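Local coordinates for protein putative acyl-CoA dehydrogenase (Burkholderia xenovorans, PDB 5JSC) that is a probable member of the acyl-CoA dehydrogenase family, a four-chain flavoprotein that binds flavin-adenine dinucleotide partly between its subunits, at residues H341-A346 / A377-E382. Sequence-based numbering, arbitrary orientation. Where two conformers were deposited one is given.
Sequences HASEGA and ALRIYE. With FAD (flavin-adenine dinucleotide), chain M; SO4 (sulfate ion), chain P.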
loop_
_atom_site.group_PDB
_atom_site.type_symbol
_atom_site.label_atom_id
_atom_site.label_comp_id
_atom_site.label_asym_id
_atom_site.label_seq_id
_atom_site.Cartn_x
_atom_site.Cartn_y
_atom_site.Cartn_z
ATOM N N HIS C 341 -0.043 -14.792 0.310
ATOM C CA HIS C 341 1.043 -13.876 0.662
ATOM C C HIS C 341 2.253 -14.068 -0.244
ATOM O O HIS C 341 2.873 -13.096 -0.701
ATOM C CB HIS C 341 1.434 -14.097 2.124
ATOM C CG HIS C 341 2.429 -13.111 2.650
ATOM N ND1 HIS C 341 3.771 -13.158 2.334
ATOM C CD2 HIS C 341 2.278 -12.076 3.509
ATOM C CE1 HIS C 341 4.396 -12.172 2.951
ATOM N NE2 HIS C 341 3.515 -11.504 3.675
ATOM N N ALA C 342 2.632 -15.319 -0.489
ATOM C CA ALA C 342 3.857 -15.535 -1.253
ATOM C C ALA C 342 3.686 -15.129 -2.712
ATOM O O ALA C 342 4.622 -14.613 -3.324
ATOM C CB ALA C 342 4.301 -16.995 -1.133
ATOM N N SER C 343 2.506 -15.358 -3.299
ATOM C CA SER C 343 2.331 -14.992 -4.704
ATOM C C SER C 343 2.208 -13.482 -4.863
ATOM O O SER C 343 2.833 -12.894 -5.760
ATOM C CB SER C 343 1.109 -15.701 -5.302
ATOM O OG SER C 343 -0.089 -15.339 -4.631
ATOM N N GLU C 344 1.425 -12.833 -3.994
ATOM C CA GLU C 344 1.323 -11.377 -4.060
ATOM C C GLU C 344 2.649 -10.725 -3.714
ATOM O O GLU C 344 3.048 -9.735 -4.343
ATOM C CB GLU C 344 0.232 -10.865 -3.122
ATOM C CG GLU C 344 -1.188 -11.245 -3.530
ATOM C CD GLU C 344 -1.660 -10.534 -4.788
ATOM O OE1 GLU C 344 -2.431 -11.144 -5.556
ATOM O OE2 GLU C 344 -1.269 -9.360 -5.008
ATOM N N GLY C 345 3.345 -11.277 -2.718
ATOM C CA GLY C 345 4.630 -10.726 -2.332
ATOM C C GLY C 345 5.684 -10.908 -3.406
ATOM O O GLY C 345 6.466 -9.991 -3.680
ATOM N N ALA C 346 5.722 -12.088 -4.037
ATOM C CA ALA C 346 6.710 -12.320 -5.086
ATOM C C ALA C 346 6.508 -11.361 -6.247
ATOM O O ALA C 346 7.482 -10.892 -6.846
ATOM C CB ALA C 346 6.646 -13.760 -5.584
ATOM N N ALA C 377 0.749 -15.437 -13.316
ATOM C CA ALA C 377 -0.273 -16.478 -13.253
ATOM C C ALA C 377 -0.393 -17.115 -11.875
ATOM O O ALA C 377 -1.448 -17.678 -11.569
ATOM C CB ALA C 377 0.007 -17.579 -14.279
ATOM N N LEU C 378 0.648 -17.049 -11.037
ATOM C CA LEU C 378 0.574 -17.748 -9.755
ATOM C C LEU C 378 -0.387 -17.071 -8.791
ATOM O O LEU C 378 -0.769 -17.682 -7.789
ATOM C CB LEU C 378 1.961 -17.871 -9.115
ATOM C CG LEU C 378 2.830 -19.018 -9.665
ATOM C CD1 LEU C 378 3.282 -18.785 -11.108
ATOM C CD2 LEU C 378 4.032 -19.295 -8.775
ATOM N N ARG C 379 -0.793 -15.831 -9.075
ATOM C CA ARG C 379 -1.831 -15.163 -8.308
ATOM C C ARG C 379 -3.224 -15.555 -8.776
ATOM O O ARG C 379 -4.213 -15.093 -8.196
ATOM C CB ARG C 379 -1.633 -13.642 -8.406
ATOM C CG ARG C 379 -0.306 -13.180 -7.770
ATOM C CD ARG C 379 0.079 -11.783 -8.225
ATOM N NE ARG C 379 -1.024 -10.845 -8.001
ATOM C CZ ARG C 379 -1.174 -9.698 -8.661
ATOM N NH1 ARG C 379 -0.284 -9.347 -9.582
ATOM N NH2 ARG C 379 -2.214 -8.905 -8.395
ATOM N N ILE C 380 -3.314 -16.425 -9.783
ATOM C CA ILE C 380 -4.575 -16.797 -10.411
ATOM C C ILE C 380 -4.837 -18.294 -10.298
ATOM O O ILE C 380 -5.919 -18.716 -9.863
ATOM C CB ILE C 380 -4.622 -16.340 -11.888
ATOM C CG1 ILE C 380 -4.561 -14.808 -11.956
ATOM C CG2 ILE C 380 -5.880 -16.863 -12.585
ATOM C CD1 ILE C 380 -4.167 -14.256 -13.308
ATOM N N TYR C 381 -3.842 -19.120 -10.640
ATOM C CA TYR C 381 -4.120 -20.545 -10.636
ATOM C C TYR C 381 -4.006 -21.127 -9.222
ATOM O O TYR C 381 -3.483 -20.499 -8.298
ATOM C CB TYR C 381 -3.233 -21.279 -11.656
ATOM C CG TYR C 381 -1.720 -21.408 -11.474
ATOM C CD1 TYR C 381 -1.161 -21.924 -10.308
ATOM C CD2 TYR C 381 -0.854 -21.125 -12.537
ATOM C CE1 TYR C 381 0.217 -22.094 -10.183
ATOM C CE2 TYR C 381 0.526 -21.306 -12.419
ATOM C CZ TYR C 381 1.051 -21.795 -11.239
ATOM O OH TYR C 381 2.410 -22.001 -11.103
ATOM N N GLU C 382 -4.542 -22.348 -9.075
ATOM C CA GLU C 382 -4.791 -23.017 -7.789
ATOM C C GLU C 382 -5.595 -22.122 -6.839
ATOM O O GLU C 382 -5.474 -22.208 -5.616
ATOM C CB GLU C 382 -3.488 -23.529 -7.137
ATOM C CG GLU C 382 -2.814 -24.707 -7.912
ATOM C CD GLU C 382 -2.042 -25.695 -7.031
ATOM O OE1 GLU C 382 -2.448 -25.925 -5.870
ATOM O OE2 GLU C 382 -1.017 -26.252 -7.508
HETATM P PA FAD M . -13.001 -16.381 -12.753
HETATM O O1A FAD M . -13.526 -17.538 -11.991
HETATM O O2A FAD M . -13.924 -15.759 -13.804
HETATM O O5B FAD M . -12.548 -15.274 -11.708
HETATM C C5B FAD M . -12.098 -13.991 -12.183
HETATM C C4B FAD M . -11.588 -13.254 -10.973
HETATM O O4B FAD M . -12.686 -13.019 -10.073
HETATM C C3B FAD M . -10.596 -14.024 -10.112
HETATM O O3B FAD M . -9.270 -14.026 -10.647
HETATM C C2B FAD M . -10.714 -13.296 -8.771
HETATM O O2B FAD M . -9.897 -12.125 -8.776
HETATM C C1B FAD M . -12.198 -12.888 -8.753
HETATM N N9A FAD M . -13.056 -13.681 -7.880
HETATM C C8A FAD M . -13.275 -15.033 -7.934
HETATM N N7A FAD M . -14.169 -15.464 -7.080
HETATM C C5A FAD M . -14.568 -14.314 -6.410
HETATM C C6A FAD M . -15.508 -14.090 -5.388
HETATM N N6A FAD M . -16.233 -15.059 -4.819
HETATM N N1A FAD M . -15.673 -12.821 -4.950
HETATM C C2A FAD M . -14.931 -11.851 -5.500
HETATM N N3A FAD M . -14.014 -11.944 -6.470
HETATM C C4A FAD M . -13.883 -13.210 -6.888
HETATM N N1 FAD M . -7.127 -25.072 -13.995
HETATM C C2 FAD M . -7.198 -26.438 -13.933
HETATM O O2 FAD M . -8.268 -27.033 -13.715
HETATM N N3 FAD M . -6.065 -27.183 -14.129
HETATM C C4 FAD M . -4.805 -26.683 -14.391
HETATM O O4 FAD M . -3.873 -27.443 -14.638
HETATM C C4X FAD M . -4.727 -25.252 -14.425
HETATM N N5 FAD M . -3.584 -24.705 -14.732
HETATM C C5X FAD M . -3.556 -23.339 -14.965
HETATM C C6 FAD M . -2.380 -22.767 -15.446
HETATM C C7 FAD M . -2.326 -21.423 -15.795
HETATM C C7M FAD M . -1.047 -20.856 -16.356
HETATM C C8 FAD M . -3.473 -20.621 -15.636
HETATM C C8M FAD M . -3.459 -19.158 -16.008
HETATM C C9 FAD M . -4.642 -21.186 -15.137
HETATM C C9A FAD M . -4.696 -22.537 -14.808
HETATM N N10 FAD M . -5.894 -23.160 -14.396
HETATM C C10 FAD M . -5.949 -24.522 -14.227
HETATM C "C1'" FAD M . -7.120 -22.357 -14.303
HETATM C "C2'" FAD M . -7.201 -21.521 -13.030
HETATM O "O2'" FAD M . -7.406 -22.350 -11.888
HETATM C "C3'" FAD M . -8.357 -20.529 -13.154
HETATM O "O3'" FAD M . -7.962 -19.601 -14.154
HETATM C "C4'" FAD M . -8.681 -19.788 -11.858
HETATM O "O4'" FAD M . -9.300 -20.695 -10.943
HETATM C "C5'" FAD M . -9.581 -18.593 -12.100
HETATM O "O5'" FAD M . -10.768 -19.063 -12.772
HETATM P P FAD M . -11.242 -18.208 -14.069
HETATM O O1P FAD M . -10.114 -18.009 -15.022
HETATM O O2P FAD M . -12.464 -18.853 -14.648
HETATM O O3P FAD M . -11.642 -16.783 -13.474
HETATM S S SO4 P . 5.534 -8.197 4.103
HETATM O O1 SO4 P . 6.501 -9.114 4.711
HETATM O O2 SO4 P . 4.215 -8.427 4.690
HETATM O O3 SO4 P . 5.469 -8.441 2.655
HETATM O O4 SO4 P . 5.954 -6.825 4.398
HETATM O O HOH W 1 -4.872 -9.537 -6.768
#
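R379 reaches across to S343 and E344 and shows how one long side chain can tie a cofactor-binding loop to a neighbouring helix. Its CB lies 3.9 Å from OE1 of E344, still a loose approach. CG then packs against the helix, 3.8 Å from CB of S343, while that serine's OG is hydrogen-bonded back to K339 O in its own helix. CD passes on beside OE1 of E344, and a bend at chi3 (53°) turns the head group toward the carboxylate. NE donates to OE1 of E344 at 2.8 Å, with an N-H...O angle of 155°. The two flat groups stand nearly upright to one another, 84° apart, and NE meets OE1 from above the carboxylate plane, so this is a one-nitrogen salt bridge and not a side-by-side pairing. A water joins the same OE1 to NH2, which also forms a salt bridge with D351 of the second subunit; NH1 goes to Q347. OE1 has a further hydrogen-bond partner in T385 OG1, beyond the loop. On the far side of that loop, I380 and Y381 line the flavin-adenine dinucleotide pocket, CD2 of Y381 lying 3.6 Å from C7 of the flavin. A largely buried arginine shared between two carboxylates, one from each subunit, probably keeps its positive charge and couples helix 332-356, the flavin-contacting loop and the subunit interface.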